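Local coordinates for putative uncharacterized protein (Ustilago maydis, PDB 4GNX) that binds single-stranded DNA through OB-fold domains as part of replication protein A, probably shielding exposed strands during DNA replication, at residues 178-183 against 213-218; 146-151 against 161-166; 15-20 against 73-78. All blocks are in the same frame, centred on the assembly; numbering follows the deposited sequence.

Contact 1 (178-183 against 213-218); sequences TLWGKT and SLSMFS. With nucleotides of chain G.
The indole W180 NE1 donates a hydrogen bond of 2.9 Å to S215 OG, which lies almost in the ring plane and so fixes how the indole is turned. S215 carries that hydroxyl anti to its backbone N (chi1 163°). Behind this bond two parallel strands of the second OB domain carry part of its DNA-binding surface: T178 N bonds L214 O at 3.0 Å, approaching from above the carbonyl plane, and M216 N makes a weak return bond to T178 O. On one face of W180, T178 CG2 sits 3.5 Å above the ring centre, a methyl that beta-branched threonine turns upon it; over the opposite face lies thymine DT6 of chain G, its C5 offset toward the rim. Next along the DNA, S218 N bonds O2 of DT5 of chain G at 2.9 Å, a hydrogen bond given by the backbone N-H. M216, bent at chi2 and chi3, brings its flexible CE to 3.5 Å from L179 CD2, the two side chains side by side. T178 OG1 bonds A265 O. Strand 159-168 flanks 178-180, strand 198-207 flanks 213-217, and helix 181-185 lies next along the chain.

Contact 2 (146-151 against 161-166); sequences GELSEI and QKRELT
This is a surface contact within a beta hairpin of the second OB domain, where strand 135-152 turns back into strand 159-168 beside the bound DNA. S149 and K162 form an antiparallel hydrogen-bonded pair: S149 N reaches K162 O at 2.9 Å, in the carbonyl plane, whereas the return bond from K162 N to S149 O is weak. E150 and Q161 follow as a non-hydrogen-bonded pair. Toward the other end E147 is an extra residue, for L148 lies opposite R163 and G146 opposite E164, with G146 N bonded to E164 O nearly along the C=O axis. The long side chain of R163 spans this irregular stretch. Its CG is anti to the backbone N (chi1 169°), and a bend at chi3 lays NE 2.8 Å from G146 O, with that oxygen in the guanidinium plane. L148 crosses it at about a right angle, its CB over one face and 3.4 Å from R163 NH2; its CD2 meets the aliphatic CG of Q161 at 3.9 Å. R163 NH1 adds weak bonds to A184 O and E185 O. On the other side of the sheet S149 OG rests 3.6 Å from K162 CB, a small residue that lets the lysine chain lie alongside. K162 NZ forms a salt bridge of 3.0 Å with E164 OE2, which also accepts from A265 N. K162 NZ also makes a weak hydrogen bond to a thymine O2 of the bound DNA. The carboxylate would probably favour the protonated lysine while offsetting part of its charge near the DNA.

Contact 3 (15-20 against 73-78); sequences RWTIKA and VYLISK
Two antiparallel strands of the first OB-fold barrel meet here, the opening strand 17-30 and strand 73-77, which follows the helix 59-64 in the manner of the fold's fourth strand. Their side chains divide between two faces. I18, A20, Y74 and I76 point to the buried one. There I18 and I76 lie side by side, pointing the same way, with I18 CG1 4.0 Å from I76 CB; beta-branched, apolar residues suit an extended strand that lines a core. A20, with only a methyl, lets Y74 come alongside; the tyrosine ring presents its edge to A20 O, and its OH reaches past to bond Q69 N. The backbone joins the same pairs: I18 N bonds I76 O at 2.8 Å, nearly along the C=O axis, I76 N bonds I18 O at 3.0 Å, and two similar bonds tie A20 to Y74. W16, just before the strand, has CG in the crowded position between N and carbonyl carbon (chi1 62°), which folds its large ring beneath the strand pair: CZ3 comes 3.7 Å from I76 O, the ring's edge faces I18 N, and L9 and I97 pack against it. T17, K19, L75 and S77 occupy the other, more accessible face. T17 crosses L75 obliquely, its CG2 meeting L75 CD2 at 3.4 Å, while the methylenes of K19 cross V73, with CD 3.7 Å from V73 CG1; the lysine amino group continues to a weak, long ion pair with D113. At the T17-S77 pair the two small hydroxyl residues meet tip to tip. S77 OG, anti to its backbone N (chi1 -158°), lies 2.6 Å from T17 OG1 in a hydrogen bond that either hydroxyl could donate.

Along the chain contact 3 comes first, then contact 2, then contact 1, each closing before the next opens. Contacts 1 and 2 share the second OB domain, their centres 9 Å apart, and strands 159-168 and 174-180 are neighbours in one curled sheet: L179 N probably bonds R163 O, and G181 N probably bonds Q161 O. The two strands also follow one another in the chain. Contact 3 belongs to a separate OB domain, its centre 29 Å from that of contact 1 and 37 Å from that of contact 2, and touches neither. The DNA lies against the second domain's pair, whereas contact 3 lies about 12 Å, nearest atoms, from the nucleic acid.

Contact 1 (178-183 against 213-218)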
# COMPACT_ATOMS: atom_id res chain seq x y z
N THR C 178 19.56 -5.88 11.81
CA THR C 178 20.25 -4.61 11.56
C THR C 178 19.97 -3.57 12.66
O THR C 178 18.82 -3.38 13.05
CB THR C 178 19.89 -4.05 10.17
OG1 THR C 178 20.53 -4.82 9.14
CG2 THR C 178 20.30 -2.60 10.03
N LEU C 179 21.03 -2.93 13.16
CA LEU C 179 20.91 -1.72 13.97
C LEU C 179 21.19 -0.53 13.10
O LEU C 179 22.03 -0.59 12.21
CB LEU C 179 21.93 -1.69 15.12
CG LEU C 179 22.06 -2.88 16.06
CD1 LEU C 179 23.09 -2.58 17.14
CD2 LEU C 179 20.73 -3.25 16.68
N TRP C 180 20.49 0.57 13.36
CA TRP C 180 20.71 1.79 12.63
C TRP C 180 21.26 2.85 13.53
O TRP C 180 21.25 2.70 14.75
CB TRP C 180 19.40 2.28 12.04
CG TRP C 180 18.69 1.28 11.16
CD1 TRP C 180 17.63 0.46 11.50
CD2 TRP C 180 18.95 1.00 9.74
NE1 TRP C 180 17.23 -0.29 10.43
CE2 TRP C 180 17.98 -0.02 9.34
CE3 TRP C 180 19.86 1.47 8.79
CZ2 TRP C 180 17.94 -0.53 8.06
CZ3 TRP C 180 19.81 0.94 7.50
CH2 TRP C 180 18.87 -0.04 7.14
N GLY C 181 21.77 3.92 12.92
CA GLY C 181 22.11 5.16 13.61
C GLY C 181 23.08 5.07 14.76
O GLY C 181 24.07 4.36 14.71
N LYS C 182 22.77 5.81 15.82
CA LYS C 182 23.65 5.96 16.97
C LYS C 182 23.78 4.65 17.75
O LYS C 182 24.85 4.33 18.25
CB LYS C 182 23.13 7.07 17.88
CG LYS C 182 24.08 7.51 18.98
CD LYS C 182 24.97 8.64 18.51
CE LYS C 182 25.77 9.20 19.68
NZ LYS C 182 26.85 10.13 19.24
N THR C 183 22.67 3.91 17.84
CA THR C 183 22.66 2.60 18.50
C THR C 183 23.64 1.65 17.80
O THR C 183 24.22 0.77 18.43
CB THR C 183 21.26 1.97 18.49
OG1 THR C 183 20.27 3.00 18.53
CG2 THR C 183 21.06 1.03 19.68
N SER C 213 14.64 -11.95 7.93
CA SER C 213 15.64 -11.13 8.60
C SER C 213 14.99 -9.97 9.35
O SER C 213 13.82 -9.64 9.10
CB SER C 213 16.69 -10.62 7.61
OG SER C 213 16.10 -9.82 6.61
N LEU C 214 15.75 -9.37 10.26
CA LEU C 214 15.22 -8.36 11.17
C LEU C 214 15.87 -7.00 11.04
O LEU C 214 17.03 -6.88 10.66
CB LEU C 214 15.33 -8.84 12.62
CG LEU C 214 14.60 -10.14 12.92
CD1 LEU C 214 14.94 -10.63 14.33
CD2 LEU C 214 13.10 -10.00 12.72
N SER C 215 15.09 -5.97 11.35
CA SER C 215 15.55 -4.61 11.35
C SER C 215 14.82 -3.83 12.43
O SER C 215 13.66 -4.10 12.73
CB SER C 215 15.29 -3.96 10.00
OG SER C 215 15.38 -2.55 10.10
N MET C 216 15.51 -2.84 13.00
CA MET C 216 14.91 -1.98 14.02
C MET C 216 14.18 -0.78 13.45
O MET C 216 14.54 -0.26 12.40
CB MET C 216 15.95 -1.54 15.05
CG MET C 216 16.40 -2.70 15.93
SD MET C 216 16.73 -2.28 17.66
CE MET C 216 18.06 -1.09 17.45
N PHE C 217 13.13 -0.36 14.16
CA PHE C 217 12.50 0.93 13.96
C PHE C 217 12.95 1.93 15.03
O PHE C 217 13.43 1.54 16.10
CB PHE C 217 10.99 0.79 14.04
CG PHE C 217 10.38 0.25 12.79
CD1 PHE C 217 9.34 -0.66 12.86
CD2 PHE C 217 10.84 0.67 11.54
CE1 PHE C 217 8.75 -1.15 11.71
CE2 PHE C 217 10.26 0.17 10.39
CZ PHE C 217 9.21 -0.73 10.47
N SER C 218 12.79 3.21 14.73
CA SER C 218 13.02 4.30 15.68
C SER C 218 12.51 3.92 17.06
O SER C 218 13.18 4.15 18.07
CB SER C 218 12.30 5.56 15.18
OG SER C 218 12.11 6.53 16.20
P DT G 6 12.60 1.21 6.76
OP1 DT G 6 11.50 0.94 5.80
OP2 DT G 6 12.96 0.17 7.76
O5' DT G 6 13.90 1.58 5.91
C5' DT G 6 13.80 2.35 4.69
C4' DT G 6 15.05 3.16 4.46
O4' DT G 6 15.34 4.00 5.61
C3' DT G 6 16.32 2.36 4.18
O3' DT G 6 16.99 2.90 3.04
C2' DT G 6 17.14 2.48 5.46
C1' DT G 6 16.66 3.78 6.09
N1 DT G 6 16.61 3.75 7.57
C2 DT G 6 17.42 4.60 8.29
O2 DT G 6 18.20 5.38 7.76
N3 DT G 6 17.30 4.50 9.65
C4 DT G 6 16.46 3.67 10.35
O4 DT G 6 16.45 3.69 11.58
C5 DT G 6 15.62 2.81 9.54
C7 DT G 6 14.67 1.87 10.21
C6 DT G 6 15.74 2.89 8.21
P DT G 7 17.09 1.96 1.75
OP1 DT G 7 17.55 2.77 0.59
OP2 DT G 7 15.82 1.20 1.66
O5' DT G 7 18.27 0.97 2.19
C5' DT G 7 19.58 1.48 2.53
C4' DT G 7 20.55 0.35 2.76
O4' DT G 7 20.17 -0.41 3.93
C3' DT G 7 20.66 -0.68 1.64
O3' DT G 7 22.01 -1.15 1.61
C2' DT G 7 19.70 -1.77 2.07
C1' DT G 7 19.87 -1.75 3.58
N1 DT G 7 18.70 -2.17 4.38
C2 DT G 7 18.92 -3.06 5.41
O2 DT G 7 20.01 -3.54 5.65
N3 DT G 7 17.80 -3.37 6.14
C4 DT G 7 16.52 -2.89 5.96
O4 DT G 7 15.61 -3.26 6.69
C5 DT G 7 16.36 -1.95 4.87
C7 DT G 7 15.01 -1.39 4.58
C6 DT G 7 17.45 -1.64 4.15
P DT G 5 9.82 8.09 5.67
OP1 DT G 5 9.68 7.75 4.23
OP2 DT G 5 8.62 8.05 6.55
O5' DT G 5 10.89 7.04 6.24
C5' DT G 5 10.56 5.63 6.35
C4' DT G 5 11.63 4.86 7.10
O4' DT G 5 11.98 5.53 8.34
C3' DT G 5 11.23 3.44 7.51
O3' DT G 5 12.37 2.58 7.56
C2' DT G 5 10.70 3.63 8.92
C1' DT G 5 11.62 4.71 9.45
N1 DT G 5 11.04 5.59 10.49
C2 DT G 5 11.36 5.33 11.80
O2 DT G 5 12.09 4.41 12.14
N3 DT G 5 10.79 6.18 12.71
C4 DT G 5 9.95 7.25 12.45
O4 DT G 5 9.51 7.94 13.37
C5 DT G 5 9.65 7.46 11.05
C7 DT G 5 8.75 8.59 10.66
C6 DT G 5 10.20 6.63 10.15

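Contact 2 (146-151 against 161-166)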
# COMPACT_ATOMS: atom_id res chain seq x y z
N GLY C 146 28.39 -7.71 12.92
CA GLY C 146 29.12 -7.18 11.79
C GLY C 146 29.88 -5.91 12.10
O GLY C 146 29.75 -5.33 13.20
N GLU C 147 30.69 -5.49 11.14
CA GLU C 147 31.31 -4.19 11.18
C GLU C 147 30.24 -3.15 10.86
O GLU C 147 29.19 -3.48 10.29
CB GLU C 147 32.48 -4.11 10.18
CG GLU C 147 32.21 -3.36 8.88
CD GLU C 147 31.47 -4.17 7.83
OE1 GLU C 147 30.87 -5.22 8.17
OE2 GLU C 147 31.48 -3.74 6.64
N LEU C 148 30.50 -1.92 11.26
CA LEU C 148 29.67 -0.79 10.93
C LEU C 148 29.86 -0.37 9.47
O LEU C 148 30.98 -0.08 9.05
CB LEU C 148 30.01 0.38 11.85
CG LEU C 148 29.14 1.64 11.82
CD1 LEU C 148 29.10 2.24 13.21
CD2 LEU C 148 29.62 2.66 10.79
N SER C 149 28.76 -0.31 8.72
CA SER C 149 28.78 0.16 7.34
C SER C 149 28.00 1.45 7.19
O SER C 149 26.91 1.61 7.76
CB SER C 149 28.23 -0.90 6.39
OG SER C 149 26.84 -1.09 6.62
N GLU C 150 28.56 2.36 6.41
CA GLU C 150 27.92 3.63 6.13
C GLU C 150 27.49 3.68 4.69
O GLU C 150 28.31 3.57 3.78
CB GLU C 150 28.85 4.79 6.44
CG GLU C 150 28.20 6.14 6.18
CD GLU C 150 28.81 7.26 7.01
OE1 GLU C 150 29.37 6.97 8.10
OE2 GLU C 150 28.71 8.43 6.58
N ILE C 151 26.19 3.85 4.48
CA ILE C 151 25.64 3.92 3.13
C ILE C 151 24.64 5.05 2.99
O ILE C 151 23.78 5.24 3.87
CB ILE C 151 24.92 2.62 2.71
CG1 ILE C 151 24.97 1.54 3.82
CG2 ILE C 151 25.45 2.13 1.37
CD1 ILE C 151 23.92 1.67 4.91
N GLN C 161 24.38 5.13 9.27
CA GLN C 161 25.14 4.12 10.02
C GLN C 161 24.34 2.83 10.18
O GLN C 161 23.15 2.87 10.49
CB GLN C 161 25.56 4.63 11.41
CG GLN C 161 26.90 5.36 11.44
CD GLN C 161 26.83 6.81 10.97
OE1 GLN C 161 25.80 7.48 11.12
NE2 GLN C 161 27.92 7.30 10.40
N LYS C 162 25.00 1.70 9.99
CA LYS C 162 24.33 0.41 9.96
C LYS C 162 25.23 -0.65 10.59
O LYS C 162 26.44 -0.60 10.42
CB LYS C 162 24.03 0.05 8.51
CG LYS C 162 23.05 -1.09 8.34
CD LYS C 162 23.37 -1.93 7.13
CE LYS C 162 22.90 -3.36 7.39
NZ LYS C 162 23.07 -4.22 6.19
N ARG C 163 24.65 -1.61 11.31
CA ARG C 163 25.40 -2.78 11.78
C ARG C 163 24.52 -4.01 11.92
O ARG C 163 23.32 -3.90 12.19
CB ARG C 163 26.16 -2.48 13.08
CG ARG C 163 26.76 -3.71 13.74
CD ARG C 163 27.58 -3.37 14.97
NE ARG C 163 28.96 -3.05 14.59
CZ ARG C 163 29.56 -1.91 14.88
NH1 ARG C 163 28.93 -0.97 15.57
NH2 ARG C 163 30.81 -1.71 14.47
N GLU C 164 25.12 -5.19 11.75
CA GLU C 164 24.38 -6.45 11.76
C GLU C 164 24.80 -7.38 12.88
O GLU C 164 25.99 -7.58 13.11
CB GLU C 164 24.51 -7.16 10.42
CG GLU C 164 23.63 -6.52 9.36
CD GLU C 164 23.35 -7.43 8.19
OE1 GLU C 164 23.80 -8.59 8.20
OE2 GLU C 164 22.65 -6.97 7.25
N LEU C 165 23.81 -7.95 13.56
CA LEU C 165 24.03 -8.91 14.63
C LEU C 165 23.48 -10.25 14.21
O LEU C 165 22.49 -10.32 13.49
CB LEU C 165 23.29 -8.48 15.91
CG LEU C 165 23.04 -7.01 16.28
CD1 LEU C 165 22.18 -6.96 17.53
CD2 LEU C 165 24.33 -6.24 16.49
N THR C 166 24.11 -11.32 14.69
CA THR C 166 23.59 -12.67 14.47
C THR C 166 22.99 -13.18 15.79
O THR C 166 23.67 -13.23 16.82
CB THR C 166 24.69 -13.64 13.97
OG1 THR C 166 25.40 -13.04 12.88
CG2 THR C 166 24.09 -14.96 13.50

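Contact 3 (15-20 against 73-78)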
# COMPACT_ATOMS: atom_id res chain seq x y z
N ARG C 15 -3.23 22.31 33.84
CA ARG C 15 -2.64 21.89 35.10
C ARG C 15 -2.62 20.37 35.14
O ARG C 15 -3.62 19.75 35.49
CB ARG C 15 -3.44 22.46 36.28
CG ARG C 15 -2.75 22.30 37.63
CD ARG C 15 -3.65 22.66 38.80
NE ARG C 15 -3.60 24.08 39.14
CZ ARG C 15 -2.64 24.66 39.87
NH1 ARG C 15 -1.61 23.94 40.33
NH2 ARG C 15 -2.70 25.96 40.14
N TRP C 16 -1.49 19.75 34.77
CA TRP C 16 -1.36 18.28 34.87
C TRP C 16 0.04 17.79 35.07
O TRP C 16 1.01 18.45 34.69
CB TRP C 16 -1.99 17.58 33.66
CG TRP C 16 -1.34 17.93 32.35
CD1 TRP C 16 -1.75 18.88 31.41
CD2 TRP C 16 -0.11 17.35 31.78
NE1 TRP C 16 -0.89 18.92 30.33
CE2 TRP C 16 0.11 18.03 30.49
CE3 TRP C 16 0.78 16.37 32.18
CZ2 TRP C 16 1.19 17.73 29.68
CZ3 TRP C 16 1.86 16.07 31.35
CH2 TRP C 16 2.06 16.73 30.13
N THR C 17 0.13 16.60 35.68
CA THR C 17 1.37 15.84 35.82
C THR C 17 1.13 14.36 35.49
O THR C 17 0.13 13.78 35.93
CB THR C 17 1.93 15.94 37.25
OG1 THR C 17 2.46 17.25 37.47
CG2 THR C 17 3.02 14.92 37.48
N ILE C 18 2.03 13.74 34.75
CA ILE C 18 1.90 12.31 34.49
C ILE C 18 3.05 11.51 35.09
O ILE C 18 4.16 12.02 35.21
CB ILE C 18 1.74 11.97 32.99
CG1 ILE C 18 2.96 12.44 32.18
CG2 ILE C 18 0.43 12.52 32.43
CD1 ILE C 18 2.86 12.05 30.71
N LYS C 19 2.76 10.28 35.48
CA LYS C 19 3.78 9.33 35.91
C LYS C 19 3.88 8.23 34.86
O LYS C 19 2.96 7.43 34.71
CB LYS C 19 3.39 8.75 37.26
CG LYS C 19 4.51 8.71 38.29
CD LYS C 19 5.05 7.31 38.53
CE LYS C 19 4.32 6.57 39.65
NZ LYS C 19 5.14 6.36 40.89
N ALA C 20 4.98 8.21 34.11
CA ALA C 20 5.10 7.29 32.97
C ALA C 20 6.51 6.72 32.79
O ALA C 20 7.50 7.37 33.16
CB ALA C 20 4.67 8.01 31.70
N VAL C 73 11.33 5.56 34.93
CA VAL C 73 9.99 6.12 35.20
C VAL C 73 10.07 7.57 35.66
O VAL C 73 10.86 7.89 36.55
CB VAL C 73 9.26 5.30 36.29
CG1 VAL C 73 8.00 6.01 36.76
CG2 VAL C 73 8.94 3.90 35.78
N TYR C 74 9.23 8.43 35.09
CA TYR C 74 9.35 9.86 35.36
C TYR C 74 8.05 10.58 35.67
O TYR C 74 6.96 10.16 35.24
CB TYR C 74 10.02 10.55 34.17
CG TYR C 74 11.38 10.01 33.79
CD1 TYR C 74 11.51 8.87 33.00
CD2 TYR C 74 12.54 10.66 34.21
CE1 TYR C 74 12.76 8.39 32.64
CE2 TYR C 74 13.79 10.18 33.85
CZ TYR C 74 13.89 9.04 33.07
OH TYR C 74 15.13 8.56 32.71
N LEU C 75 8.18 11.66 36.43
CA LEU C 75 7.13 12.64 36.65
C LEU C 75 7.37 13.72 35.62
O LEU C 75 8.39 14.42 35.67
CB LEU C 75 7.26 13.27 38.03
CG LEU C 75 6.60 12.61 39.23
CD1 LEU C 75 7.47 12.80 40.47
CD2 LEU C 75 5.21 13.16 39.45
N ILE C 76 6.42 13.85 34.70
CA ILE C 76 6.49 14.87 33.66
C ILE C 76 5.32 15.82 33.84
O ILE C 76 4.20 15.41 34.17
CB ILE C 76 6.49 14.24 32.26
CG1 ILE C 76 7.63 13.23 32.14
CG2 ILE C 76 6.59 15.31 31.19
CD1 ILE C 76 7.37 12.16 31.10
N SER C 77 5.58 17.11 33.61
CA SER C 77 4.66 18.16 33.99
C SER C 77 4.86 19.43 33.19
O SER C 77 5.99 19.82 32.90
CB SER C 77 4.84 18.48 35.48
OG SER C 77 3.69 19.08 36.01
N LYS C 78 3.75 20.08 32.86
CA LYS C 78 3.73 21.43 32.27
C LYS C 78 4.36 21.47 30.88
O LYS C 78 5.36 22.16 30.65
CB LYS C 78 4.35 22.46 33.23
CG LYS C 78 3.46 23.66 33.45
CD LYS C 78 3.45 24.07 34.92
CE LYS C 78 2.48 25.22 35.21
NZ LYS C 78 1.07 24.88 34.85